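Long-range contact in putative HpcE protein (Mycolicibacterium smegmatis, PDB 6V77), which is a member of the fumarylacetoacetate hydrolase (FAH) family that holds a zinc ion in a site of carboxylate side chains: residues B[196-202]-B[259-265]. Numbering follows the deposited sequence.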
# COMPACT_ATOMS: atom_id res chain seq x y z
N GLU B 196 7.09 -24.83 -10.48
CA GLU B 196 6.37 -25.70 -9.54
C GLU B 196 6.35 -25.07 -8.15
O GLU B 196 7.39 -24.65 -7.64
CB GLU B 196 7.04 -27.07 -9.49
CG GLU B 196 6.35 -28.09 -8.55
CD GLU B 196 7.13 -29.38 -8.47
OE1 GLU B 196 8.33 -29.34 -8.13
OE2 GLU B 196 6.57 -30.45 -8.78
N LEU B 197 5.16 -25.01 -7.53
CA LEU B 197 5.02 -24.42 -6.19
C LEU B 197 4.08 -25.27 -5.35
O LEU B 197 3.23 -25.99 -5.87
CB LEU B 197 4.55 -22.95 -6.24
CG LEU B 197 3.09 -22.58 -6.53
CD1 LEU B 197 2.90 -21.07 -6.42
CD2 LEU B 197 2.64 -23.10 -7.91
N GLY B 198 4.27 -25.20 -4.04
CA GLY B 198 3.41 -26.00 -3.18
C GLY B 198 3.61 -25.65 -1.72
O GLY B 198 4.40 -24.77 -1.37
N ALA B 199 2.89 -26.37 -0.87
CA ALA B 199 2.92 -26.14 0.56
C ALA B 199 2.56 -27.44 1.24
O ALA B 199 1.78 -28.24 0.70
CB ALA B 199 1.96 -25.04 1.01
N GLU B 200 3.13 -27.66 2.43
CA GLU B 200 2.86 -28.84 3.25
C GLU B 200 2.62 -28.40 4.68
O GLU B 200 3.22 -27.42 5.15
CB GLU B 200 4.03 -29.86 3.21
CG GLU B 200 4.38 -30.28 1.81
CD GLU B 200 5.79 -30.82 1.68
OE1 GLU B 200 6.53 -30.84 2.69
OE2 GLU B 200 6.15 -31.21 0.56
N ILE B 201 1.73 -29.11 5.38
CA ILE B 201 1.46 -28.86 6.78
C ILE B 201 1.79 -30.14 7.53
O ILE B 201 1.25 -31.21 7.21
CB ILE B 201 -0.00 -28.47 7.03
CG1 ILE B 201 -0.32 -27.16 6.31
CG2 ILE B 201 -0.26 -28.34 8.53
CD1 ILE B 201 -1.74 -26.73 6.50
N ASN B 202 2.71 -30.04 8.49
CA ASN B 202 3.18 -31.19 9.25
C ASN B 202 3.59 -32.32 8.32
O ASN B 202 3.35 -33.50 8.58
CB ASN B 202 2.12 -31.61 10.25
CG ASN B 202 1.70 -30.46 11.15
OD1 ASN B 202 2.51 -29.58 11.45
ND2 ASN B 202 0.43 -30.45 11.56
N ASP B 259 1.15 -26.13 14.30
CA ASP B 259 1.28 -26.53 12.90
C ASP B 259 2.56 -25.95 12.31
O ASP B 259 2.95 -24.82 12.61
CB ASP B 259 0.09 -26.04 12.07
CG ASP B 259 -1.13 -26.90 12.23
OD1 ASP B 259 -1.02 -27.99 12.82
OD2 ASP B 259 -2.21 -26.48 11.76
N GLU B 260 3.21 -26.73 11.45
CA GLU B 260 4.39 -26.30 10.71
C GLU B 260 4.04 -26.29 9.23
O GLU B 260 3.61 -27.31 8.68
CB GLU B 260 5.58 -27.23 10.97
CG GLU B 260 6.28 -26.95 12.28
CD GLU B 260 7.58 -27.70 12.38
OE1 GLU B 260 8.63 -27.10 12.08
OE2 GLU B 260 7.54 -28.89 12.74
N LEU B 261 4.25 -25.15 8.60
CA LEU B 261 3.84 -24.93 7.22
C LEU B 261 5.11 -24.72 6.40
O LEU B 261 5.81 -23.71 6.59
CB LEU B 261 2.92 -23.72 7.11
CG LEU B 261 2.51 -23.25 5.71
CD1 LEU B 261 1.56 -24.25 5.10
CD2 LEU B 261 1.87 -21.86 5.80
N ARG B 262 5.40 -25.65 5.51
CA ARG B 262 6.53 -25.53 4.61
C ARG B 262 6.02 -25.05 3.26
O ARG B 262 5.06 -25.61 2.72
CB ARG B 262 7.27 -26.87 4.49
CG ARG B 262 8.36 -26.88 3.41
CD ARG B 262 9.15 -28.20 3.41
NE ARG B 262 10.10 -28.20 2.31
CZ ARG B 262 9.83 -28.64 1.08
NH1 ARG B 262 8.64 -29.16 0.80
NH2 ARG B 262 10.76 -28.58 0.14
N THR B 263 6.64 -24.00 2.72
CA THR B 263 6.22 -23.35 1.49
C THR B 263 7.40 -23.42 0.54
O THR B 263 8.53 -23.17 0.95
CB THR B 263 5.83 -21.89 1.77
OG1 THR B 263 4.78 -21.84 2.75
CG2 THR B 263 5.38 -21.16 0.51
N TYR B 264 7.17 -23.81 -0.72
CA TYR B 264 8.31 -23.95 -1.64
C TYR B 264 7.94 -23.59 -3.07
O TYR B 264 6.79 -23.71 -3.49
CB TYR B 264 8.88 -25.37 -1.62
CG TYR B 264 7.94 -26.41 -2.21
CD1 TYR B 264 7.93 -26.68 -3.58
CD2 TYR B 264 7.07 -27.11 -1.40
CE1 TYR B 264 7.06 -27.61 -4.12
CE2 TYR B 264 6.19 -28.04 -1.92
CZ TYR B 264 6.20 -28.29 -3.29
OH TYR B 264 5.33 -29.22 -3.80
N ILE B 265 8.95 -23.15 -3.82
CA ILE B 265 8.89 -23.05 -5.27
C ILE B 265 10.14 -23.76 -5.77
O ILE B 265 11.26 -23.35 -5.44
CB ILE B 265 8.84 -21.59 -5.76
CG1 ILE B 265 7.60 -20.87 -5.19
CG2 ILE B 265 8.85 -21.56 -7.27
CD1 ILE B 265 7.42 -19.40 -5.65
O HOH W 1 4.76 -31.17 -1.88
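The ring of Y264 lies with one face over G198, whose CA sits 3.9 Å from the ring centroid in a CH-pi contact, 26° off the normal. With no side chain on G198, the ring can rest directly on the backbone of strand 196-201. It is brought there by chi1 of 68°, which sets CG between the backbone N and the carbonyl carbon and swings the ring across the neighbouring strand. The guanidinium of R262 has CB of Y264 over one face, offset toward the rim, and OE2 of E200 at its edge, near its plane. E200 and R262 run side by side, their planes 38° apart; the salt bridge joins OE2 of E200 to NH1 of R262 at 3.2 Å, while OE1 adds a weak bond to the same nitrogen. NE of R262 pairs with E270 on strand 269-277. A water bridges OE2 of E200 and OH of Y264, 2.8 Å from each.

Beneath these groups, 196-201 and 260-265 pair antiparallel in the FAH-type domain, with G198-Y264 and E200-R262 as the hydrogen-bonded pairs; 260-265 is the central strand of a five-stranded mixed sheet, and 196-201 lies between it and 204-210. On the other face L197, A199, I201, L261, T263 and I265 are buried, several against strand 118-128, which carries zinc ligands E121 and E123. There CG1 of I201 meets CD1 of L261 at 3.7 Å.

At the far end N202 uses both ends of its amide: OD1 accepts from N of E260 at 2.9 Å, and ND2 reaches OD1 of D259 at 3.1 Å, from above the carboxylate plane, while OD2 of D259 is held by the backbone N of A256.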